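Local coordinates for peptidase M14 domain-containing protein (Shewanella amazonensis, PDB 2QVP) that is probably a zinc-dependent hydrolase of the peptidase M14 family, with metallocarboxypeptidase-like or ester-cleaving activity, at residues Gly81-Leu86 / Gln254-Asn259; Thr175-Tyr180 / Asp197-Tyr202; Thr22-Phe27 / Thr111-Gly116. All coordinates share one frame; numbering follows the deposited sequence.

Contact 1 (Gly81-Leu86 / Gln254-Asn259)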
loop_
_atom_site.group_PDB
_atom_site.type_symbol
_atom_site.label_atom_id
_atom_site.label_comp_id
_atom_site.label_asym_id
_atom_site.label_seq_id
_atom_site.Cartn_x
_atom_site.Cartn_y
_atom_site.Cartn_z
ATOM N N GLY A 81 3.174 -7.055 0.661
ATOM C CA GLY A 81 2.160 -6.045 0.398
ATOM C C GLY A 81 1.150 -6.538 -0.619
ATOM O O GLY A 81 -0.021 -6.697 -0.255
ATOM N N PRO A 82 1.577 -6.744 -1.894
ATOM C CA PRO A 82 0.723 -7.287 -2.953
ATOM C C PRO A 82 0.055 -8.625 -2.631
ATOM O O PRO A 82 -1.125 -8.773 -2.872
ATOM C CB PRO A 82 1.693 -7.444 -4.132
ATOM C CG PRO A 82 2.634 -6.371 -3.950
ATOM C CD PRO A 82 2.879 -6.322 -2.453
ATOM N N TRP A 83 0.801 -9.572 -2.067
ATOM C CA TRP A 83 0.227 -10.859 -1.727
ATOM C C TRP A 83 -0.776 -10.707 -0.613
ATOM O O TRP A 83 -1.789 -11.391 -0.631
ATOM C CB TRP A 83 1.288 -11.900 -1.377
ATOM C CG TRP A 83 2.096 -12.323 -2.565
ATOM C CD1 TRP A 83 3.381 -12.002 -2.830
ATOM C CD2 TRP A 83 1.656 -13.152 -3.659
ATOM N NE1 TRP A 83 3.781 -12.567 -4.007
ATOM C CE2 TRP A 83 2.744 -13.277 -4.545
ATOM C CE3 TRP A 83 0.444 -13.772 -3.984
ATOM C CZ2 TRP A 83 2.664 -13.999 -5.733
ATOM C CZ3 TRP A 83 0.369 -14.505 -5.152
ATOM C CH2 TRP A 83 1.477 -14.617 -6.008
ATOM N N GLY A 84 -0.493 -9.830 0.347
ATOM C CA GLY A 84 -1.405 -9.525 1.429
ATOM C C GLY A 84 -2.681 -8.900 0.904
ATOM O O GLY A 84 -3.785 -9.206 1.400
ATOM N N LEU A 85 -2.554 -8.010 -0.083
ATOM C CA LEU A 85 -3.733 -7.384 -0.672
ATOM C C LEU A 85 -4.588 -8.416 -1.355
ATOM O O LEU A 85 -5.815 -8.380 -1.260
ATOM C CB LEU A 85 -3.347 -6.334 -1.667
ATOM C CG LEU A 85 -4.579 -5.517 -2.097
ATOM C CD1 LEU A 85 -4.398 -4.074 -1.659
ATOM C CD2 LEU A 85 -4.693 -5.639 -3.579
ATOM N N LEU A 86 -3.934 -9.343 -2.045
ATOM C CA LEU A 86 -4.623 -10.438 -2.693
ATOM C C LEU A 86 -5.369 -11.242 -1.624
ATOM O O LEU A 86 -6.541 -11.584 -1.811
ATOM C CB LEU A 86 -3.613 -11.293 -3.475
ATOM C CG LEU A 86 -4.022 -12.120 -4.662
ATOM C CD1 LEU A 86 -2.772 -12.887 -5.149
ATOM C CD2 LEU A 86 -5.139 -13.058 -4.344
ATOM N N GLN A 254 3.216 -15.082 7.369
ATOM C CA GLN A 254 2.876 -14.224 8.512
ATOM C C GLN A 254 2.797 -12.746 8.087
ATOM O O GLN A 254 1.841 -12.024 8.435
ATOM C CB GLN A 254 3.851 -14.446 9.672
ATOM C CG GLN A 254 3.637 -15.817 10.334
ATOM C CD GLN A 254 2.281 -15.914 11.037
ATOM O OE1 GLN A 254 2.022 -15.186 11.999
ATOM N NE2 GLN A 254 1.411 -16.808 10.553
ATOM N N ARG A 255 3.770 -12.317 7.294
ATOM C CA ARG A 255 3.727 -10.962 6.730
ATOM C C ARG A 255 2.510 -10.747 5.826
ATOM O O ARG A 255 1.924 -9.665 5.841
ATOM C CB ARG A 255 4.991 -10.665 5.945
ATOM C CG ARG A 255 6.268 -10.515 6.783
ATOM C CD ARG A 255 7.380 -10.288 5.798
ATOM N NE ARG A 255 7.980 -11.484 5.318
ATOM C CZ ARG A 255 8.635 -11.617 4.171
ATOM N NH1 ARG A 255 8.736 -10.647 3.247
ATOM N NH2 ARG A 255 9.134 -12.804 3.925
ATOM N N ILE A 256 2.147 -11.771 5.039
ATOM C CA ILE A 256 0.945 -11.710 4.191
ATOM C C ILE A 256 -0.308 -11.510 5.070
ATOM O O ILE A 256 -1.140 -10.627 4.790
ATOM C CB ILE A 256 0.810 -12.940 3.249
ATOM C CG1 ILE A 256 1.869 -12.880 2.139
ATOM C CG2 ILE A 256 -0.595 -13.011 2.625
ATOM C CD1 ILE A 256 1.964 -14.141 1.283
ATOM N N LEU A 257 -0.411 -12.280 6.155
ATOM C CA LEU A 257 -1.580 -12.167 7.035
ATOM C C LEU A 257 -1.650 -10.832 7.748
ATOM O O LEU A 257 -2.740 -10.285 7.883
ATOM C CB LEU A 257 -1.638 -13.327 8.028
ATOM C CG LEU A 257 -1.846 -14.700 7.394
ATOM C CD1 LEU A 257 -1.548 -15.853 8.383
ATOM C CD2 LEU A 257 -3.256 -14.787 6.816
ATOM N N ALA A 258 -0.495 -10.321 8.185
ATOM C CA ALA A 258 -0.393 -9.048 8.876
ATOM C C ALA A 258 -0.782 -7.900 7.985
ATOM O O ALA A 258 -1.476 -6.976 8.417
ATOM C CB ALA A 258 1.039 -8.844 9.400
ATOM N N ASN A 259 -0.315 -7.938 6.740
ATOM C CA ASN A 259 -0.710 -6.942 5.759
ATOM C C ASN A 259 -2.233 -6.896 5.568
ATOM O O ASN A 259 -2.847 -5.826 5.670
ATOM C CB ASN A 259 0.039 -7.163 4.434
ATOM C CG ASN A 259 1.406 -6.510 4.441
ATOM O OD1 ASN A 259 1.510 -5.321 4.213
ATOM N ND2 ASN A 259 2.456 -7.284 4.679
#
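Ile256 meets Trp83 at the root of the indole: its CD1 lies 3.5 Å from Trp83 CB and comes to the ring obliquely. The indole itself leads off to the neighbouring rings of Phe17, Phe27 and Phe113, with its NE1 bonded to Ser21 O. The other flat group, the Asn259 amide, hangs beside Gly81, where OD1 stands 3.9 Å from Gly81 CA. Its ND2 turns back to its own helix and donates to Arg255 O (2.7 Å, N-H...O angle 155°) from above the carbonyl plane, while Asn259 N reaches the same oxygen from the opposite face. Thr246 OG1 is a further partner of ND2. Between these flanks the axes of segments 81-86 and 254-259 approach to 7.6 Å, crossing at -61°. Glycine suits position 84 because any beta carbon would collide with Asn259 CB; without one, Gly84 CA settles 3.5 Å from Ile256 O. An alanine in place of Asn259 would probably leave Thr246 OG1 without this amide partner, take from Arg255 O one of its two donors and open a gap beside Gly81. No hydrogen bond joins the two segments. Apolar and backbone surfaces therefore hold the crossing, and the amide nitrogen of Asn259 is satisfied by its own helix and by Thr246; the Asn259 side chain is about 8 Å from that of Glu245, the predicted proton donor/acceptor.

Contact 2 (Thr175-Tyr180 / Asp197-Tyr202)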
loop_
_atom_site.group_PDB
_atom_site.type_symbol
_atom_site.label_atom_id
_atom_site.label_comp_id
_atom_site.label_asym_id
_atom_site.label_seq_id
_atom_site.Cartn_x
_atom_site.Cartn_y
_atom_site.Cartn_z
ATOM N N THR A 175 13.071 -7.217 11.845
ATOM C CA THR A 175 12.372 -8.298 12.564
ATOM C C THR A 175 11.111 -7.748 13.275
ATOM O O THR A 175 10.116 -8.454 13.416
ATOM C CB THR A 175 13.295 -8.927 13.642
ATOM O OG1 THR A 175 14.299 -9.718 13.003
ATOM C CG2 THR A 175 12.527 -9.806 14.623
ATOM N N ASP A 176 11.164 -6.474 13.697
ATOM C CA ASP A 176 10.059 -5.790 14.369
ATOM C C ASP A 176 9.292 -4.920 13.407
ATOM O O ASP A 176 9.834 -4.504 12.377
ATOM C CB ASP A 176 10.587 -4.912 15.499
ATOM C CG ASP A 176 11.364 -5.695 16.534
ATOM O OD1 ASP A 176 11.085 -6.901 16.748
ATOM O OD2 ASP A 176 12.256 -5.083 17.137
ATOM N N THR A 177 8.048 -4.625 13.781
ATOM C CA THR A 177 7.114 -3.884 12.930
ATOM C C THR A 177 6.839 -2.498 13.503
ATOM O O THR A 177 7.055 -2.233 14.685
ATOM C CB THR A 177 5.803 -4.717 12.680
ATOM O OG1 THR A 177 5.076 -4.193 11.549
ATOM C CG2 THR A 177 4.925 -4.743 13.895
ATOM N N TYR A 178 6.389 -1.611 12.625
ATOM C CA TYR A 178 6.092 -0.234 12.965
ATOM C C TYR A 178 5.253 0.340 11.823
ATOM O O TYR A 178 4.990 -0.329 10.830
ATOM C CB TYR A 178 7.377 0.589 13.173
ATOM C CG TYR A 178 8.261 0.708 11.947
ATOM C CD1 TYR A 178 9.095 -0.333 11.574
ATOM C CD2 TYR A 178 8.271 1.877 11.168
ATOM C CE1 TYR A 178 9.887 -0.250 10.453
ATOM C CE2 TYR A 178 9.081 1.983 10.048
ATOM C CZ TYR A 178 9.900 0.905 9.701
ATOM O OH TYR A 178 10.715 0.944 8.586
ATOM N N VAL A 179 4.795 1.562 12.015
ATOM C CA VAL A 179 3.995 2.265 11.029
ATOM C C VAL A 179 4.406 3.735 10.960
ATOM O O VAL A 179 4.927 4.312 11.943
ATOM C CB VAL A 179 2.486 2.180 11.350
ATOM C CG1 VAL A 179 1.963 0.773 11.135
ATOM C CG2 VAL A 179 2.219 2.695 12.799
ATOM N N TYR A 180 4.224 4.293 9.761
ATOM C CA TYR A 180 4.349 5.703 9.491
ATOM C C TYR A 180 2.903 6.106 9.452
ATOM O O TYR A 180 2.139 5.476 8.721
ATOM C CB TYR A 180 4.959 6.026 8.121
ATOM C CG TYR A 180 6.452 5.848 7.988
ATOM C CD1 TYR A 180 6.984 4.624 7.605
ATOM C CD2 TYR A 180 7.332 6.890 8.276
ATOM C CE1 TYR A 180 8.355 4.440 7.509
ATOM C CE2 TYR A 180 8.719 6.718 8.164
ATOM C CZ TYR A 180 9.214 5.493 7.794
ATOM O OH TYR A 180 10.562 5.330 7.661
ATOM N N ASP A 197 -1.285 -1.758 16.277
ATOM C CA ASP A 197 -1.740 -2.924 17.067
ATOM C C ASP A 197 -2.051 -4.097 16.158
ATOM O O ASP A 197 -1.647 -5.192 16.473
ATOM C CB ASP A 197 -2.966 -2.621 17.962
ATOM C CG ASP A 197 -2.615 -1.806 19.214
ATOM O OD1 ASP A 197 -1.425 -1.531 19.479
ATOM O OD2 ASP A 197 -3.557 -1.438 19.949
ATOM N N ALA A 198 -2.738 -3.863 15.040
ATOM C CA ALA A 198 -3.050 -4.914 14.082
ATOM C C ALA A 198 -1.798 -5.681 13.644
ATOM O O ALA A 198 -1.813 -6.906 13.632
ATOM C CB ALA A 198 -3.783 -4.338 12.855
ATOM N N LEU A 199 -0.730 -4.956 13.300
ATOM C CA LEU A 199 0.558 -5.571 12.930
ATOM C C LEU A 199 1.229 -6.257 14.128
ATOM O O LEU A 199 1.884 -7.296 13.971
ATOM C CB LEU A 199 1.510 -4.526 12.342
ATOM C CG LEU A 199 1.134 -3.879 10.994
ATOM C CD1 LEU A 199 2.117 -2.728 10.688
ATOM C CD2 LEU A 199 1.127 -4.872 9.858
ATOM N N GLY A 200 1.053 -5.646 15.310
ATOM C CA GLY A 200 1.542 -6.141 16.601
ATOM C C GLY A 200 0.973 -7.472 17.057
ATOM O O GLY A 200 1.517 -8.107 17.988
ATOM N N GLN A 201 -0.140 -7.891 16.448
ATOM C CA GLN A 201 -0.712 -9.202 16.720
ATOM C C GLN A 201 0.172 -10.279 16.092
ATOM O O GLN A 201 0.158 -11.423 16.556
ATOM C CB GLN A 201 -2.146 -9.332 16.182
ATOM C CG GLN A 201 -3.166 -8.301 16.687
ATOM C CD GLN A 201 -3.345 -8.291 18.201
ATOM O OE1 GLN A 201 -3.526 -9.342 18.812
ATOM N NE2 GLN A 201 -3.325 -7.093 18.805
ATOM N N TYR A 202 0.913 -9.922 15.035
ATOM C CA TYR A 202 1.811 -10.833 14.331
ATOM C C TYR A 202 3.282 -10.698 14.749
ATOM O O TYR A 202 3.976 -11.715 14.843
ATOM C CB TYR A 202 1.648 -10.655 12.803
ATOM C CG TYR A 202 0.259 -11.011 12.347
ATOM C CD1 TYR A 202 -0.768 -10.065 12.364
ATOM C CD2 TYR A 202 -0.051 -12.316 11.944
ATOM C CE1 TYR A 202 -2.062 -10.402 11.998
ATOM C CE2 TYR A 202 -1.349 -12.656 11.547
ATOM C CZ TYR A 202 -2.349 -11.691 11.587
ATOM O OH TYR A 202 -3.629 -12.004 11.195
#
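Leu199 projects from its helix toward the chain at Thr177-Val179 and puts its CD1 methyl against both of these residues. The Leu199 side chain and each of these two cross obliquely, so that one branched tip meets two side chains on the same side of the extended chain. CD1 lies 3.5 Å from Val179 CG1 and 3.4 Å from Thr177 OG1, and it also comes 3.7 Å from Tyr178 O, filling the step between the two residues. Leu199 CB already points toward segment 175-180, and with CG anti to the carbonyl carbon (chi1 -66°) CD1 is turned in by Thr177 and Val179; the side chain also rests on Ser244 and Thr246 of strand 241-247.

Thr177 presents its two branches differently. OG1, anti to the backbone N (chi1 -163°), sits over Leu199 CD1 yet is bonded to Glu245 O; CG2 leans on Leu199 CB at 3.8 Å and comes 4.2 Å from Gly200 N. A threonine suits this place because it offers a methyl to the helix and a hydroxyl to the neighbouring strand. Tyr178 points away from the helix, as alternation along an extended chain requires; its side chain lies about 4 Å from that of Glu245, the predicted proton donor/acceptor.

The helix is thus joined to the sheet without a single hydrogen bond across the contact. Van der Waals contact with Leu199 backs one side of the chain, while a backbone bond to Glu245 and the bond from Tyr178 OH to Asp171 probably place the tyrosine ring on the other.

Contact 3 (Thr22-Phe27 / Thr111-Gly116)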
loop_
_atom_site.group_PDB
_atom_site.type_symbol
_atom_site.label_atom_id
_atom_site.label_comp_id
_atom_site.label_asym_id
_atom_site.label_seq_id
_atom_site.Cartn_x
_atom_site.Cartn_y
_atom_site.Cartn_z
ATOM N N THR A 22 7.888 -13.987 -6.164
ATOM C CA THR A 22 8.113 -13.264 -7.374
ATOM C C THR A 22 7.237 -13.788 -8.530
ATOM O O THR A 22 7.389 -13.310 -9.660
ATOM C CB THR A 22 9.588 -13.405 -7.777
ATOM O OG1 THR A 22 9.912 -14.791 -7.913
ATOM C CG2 THR A 22 10.523 -12.742 -6.744
ATOM N N ASP A 23 6.349 -14.766 -8.275
ATOM C CA ASP A 23 5.509 -15.363 -9.328
ATOM C C ASP A 23 4.404 -14.370 -9.754
ATOM O O ASP A 23 3.235 -14.471 -9.351
ATOM C CB ASP A 23 4.934 -16.718 -8.874
ATOM C CG ASP A 23 4.435 -17.574 -10.037
ATOM O OD1 ASP A 23 4.251 -17.054 -11.173
ATOM O OD2 ASP A 23 4.253 -18.780 -9.803
ATOM N N ILE A 24 4.814 -13.438 -10.620
ATOM C CA ILE A 24 3.953 -12.352 -11.092
ATOM C C ILE A 24 2.813 -12.854 -11.996
ATOM O O ILE A 24 1.726 -12.264 -11.979
ATOM C CB ILE A 24 4.776 -11.210 -11.756
ATOM C CG1 ILE A 24 3.940 -9.928 -11.812
ATOM C CG2 ILE A 24 5.314 -11.656 -13.130
ATOM C CD1 ILE A 24 4.680 -8.686 -12.302
ATOM N N GLN A 25 3.040 -13.935 -12.747
ATOM C CA GLN A 25 1.970 -14.532 -13.566
ATOM C C GLN A 25 0.848 -15.088 -12.682
ATOM O O GLN A 25 -0.341 -14.887 -12.985
ATOM C CB GLN A 25 2.489 -15.632 -14.515
ATOM C CG GLN A 25 3.171 -15.126 -15.808
ATOM C CD GLN A 25 3.241 -16.213 -16.925
ATOM O OE1 GLN A 25 2.923 -17.395 -16.700
ATOM N NE2 GLN A 25 3.645 -15.794 -18.142
ATOM N N ARG A 26 1.235 -15.808 -11.620
ATOM C CA ARG A 26 0.309 -16.323 -10.623
ATOM C C ARG A 26 -0.399 -15.177 -9.903
ATOM O O ARG A 26 -1.599 -15.279 -9.630
ATOM C CB ARG A 26 1.014 -17.233 -9.589
ATOM C CG ARG A 26 0.093 -17.740 -8.427
ATOM C CD ARG A 26 -1.074 -18.598 -8.912
ATOM N NE ARG A 26 -0.577 -19.852 -9.484
ATOM C CZ ARG A 26 -0.137 -20.896 -8.777
ATOM N NH1 ARG A 26 -0.147 -20.899 -7.445
ATOM N NH2 ARG A 26 0.305 -21.975 -9.416
ATOM N N PHE A 27 0.358 -14.134 -9.543
ATOM C CA PHE A 27 -0.191 -12.944 -8.917
ATOM C C PHE A 27 -1.336 -12.316 -9.736
ATOM O O PHE A 27 -2.451 -12.128 -9.229
ATOM C CB PHE A 27 0.898 -11.884 -8.650
ATOM C CG PHE A 27 0.350 -10.669 -7.993
ATOM C CD1 PHE A 27 -0.002 -10.720 -6.648
ATOM C CD2 PHE A 27 0.087 -9.517 -8.725
ATOM C CE1 PHE A 27 -0.576 -9.639 -6.052
ATOM C CE2 PHE A 27 -0.497 -8.428 -8.134
ATOM C CZ PHE A 27 -0.834 -8.490 -6.793
ATOM N N THR A 111 8.058 -4.884 -12.335
ATOM C CA THR A 111 9.380 -5.301 -12.837
ATOM C C THR A 111 10.291 -5.610 -11.654
ATOM O O THR A 111 11.078 -6.558 -11.714
ATOM C CB THR A 111 10.016 -4.258 -13.781
ATOM O OG1 THR A 111 10.296 -3.050 -13.059
ATOM C CG2 THR A 111 9.099 -3.959 -14.967
ATOM N N GLY A 112 10.176 -4.813 -10.587
ATOM C CA GLY A 112 10.874 -5.082 -9.356
ATOM C C GLY A 112 10.330 -6.359 -8.734
ATOM O O GLY A 112 11.091 -7.287 -8.412
ATOM N N PHE A 113 9.015 -6.389 -8.564
ATOM C CA PHE A 113 8.279 -7.537 -7.986
ATOM C C PHE A 113 8.612 -8.887 -8.626
ATOM O O PHE A 113 8.867 -9.879 -7.922
ATOM C CB PHE A 113 6.774 -7.265 -8.107
ATOM C CG PHE A 113 5.902 -8.294 -7.458
ATOM C CD1 PHE A 113 5.599 -8.208 -6.115
ATOM C CD2 PHE A 113 5.345 -9.330 -8.205
ATOM C CE1 PHE A 113 4.769 -9.113 -5.538
ATOM C CE2 PHE A 113 4.529 -10.243 -7.630
ATOM C CZ PHE A 113 4.222 -10.130 -6.299
ATOM N N ALA A 114 8.618 -8.907 -9.953
ATOM C CA ALA A 114 8.909 -10.106 -10.722
ATOM C C ALA A 114 10.301 -10.660 -10.445
ATOM O O ALA A 114 10.513 -11.862 -10.597
ATOM C CB ALA A 114 8.750 -9.836 -12.225
ATOM N N LYS A 115 11.249 -9.792 -10.080
ATOM C CA LYS A 115 12.639 -10.191 -9.789
ATOM C C LYS A 115 12.999 -10.216 -8.317
ATOM O O LYS A 115 14.083 -10.687 -7.953
ATOM C CB LYS A 115 13.603 -9.246 -10.534
ATOM C CG LYS A 115 13.421 -9.251 -12.081
ATOM C CD LYS A 115 13.738 -10.613 -12.729
ATOM C CE LYS A 115 13.409 -10.628 -14.206
ATOM N NZ LYS A 115 14.193 -9.581 -14.933
ATOM N N GLY A 116 12.105 -9.727 -7.468
ATOM C CA GLY A 116 12.356 -9.659 -6.032
ATOM C C GLY A 116 13.341 -8.582 -5.624
ATOM O O GLY A 116 14.034 -8.757 -4.619
#
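Thr22 is a bump that fits the hollow at the C-terminal turn of helix 110-115. Its CB lies 3.3 Å from Ala114 O, its CA makes a C-H...O contact with Phe113 O at 3.5 Å, and CG2 presses 3.5 Å from Gly116 N. The hollow is lined by the carbonyls of Phe113 and Ala114 and by Gly116. As the C-prime residue of a Schellman motif Gly116 has positive phi, which favours glycine, and a beta carbon there would come tightly against the Thr22 methyl.

The Phe113 ring is the bump from the other side, filling the hollow between Ile24 and Phe27: CD2 lies 3.9 Å from Ile24 CG1 and CE2 4.1 Å from Phe27 CB. Its edge is turned toward the face of Phe27, the centroids 5.3 Å apart and the planes at 56°. With CG1 anti to the backbone N (chi1 -161°), Ile24 sends its other branch, CG2, to Ala114 CB at 4.0 Å, the small alanine leaving space for it. Pro82 and Trp83 of helix 80-91 pack on both phenyl rings. Behind Thr22, Asp23 is the N-cap of helix 24-38, its OD1 accepting from Arg26 N.

One helix thus starts where another ends, with no hydrogen bond between the segments. The contact of Phe113 O with Thr22 CA is probably weakly favourable electrostatically; Ala114 O simply packs close on Thr22 CB, and aromatic and aliphatic shape complementarity supplies the rest.

Overall arrangement
Along the chain the segments come as 22-27, 81-86, 111-116, 175-180, 197-202 and 254-259, so contacts 1 and 3 cross, while contact 2 falls wholly within the span of contact 1. Contact 1 lies between the others in space, its centre about 13 Å from that of contact 2 and about 15 Å from that of contact 3. Contacts 2 and 3 are about 25 Å apart, centre to centre, and do not touch. Helix 252-270 reaches contact 2 through Leu257 and Ala258 on Tyr202; helix 80-91 reaches contact 3 through Trp83. Packing therefore runs continuously from the N-terminal helix 24-38 to strand 178-182 of the mixed sheet beside the predicted active site.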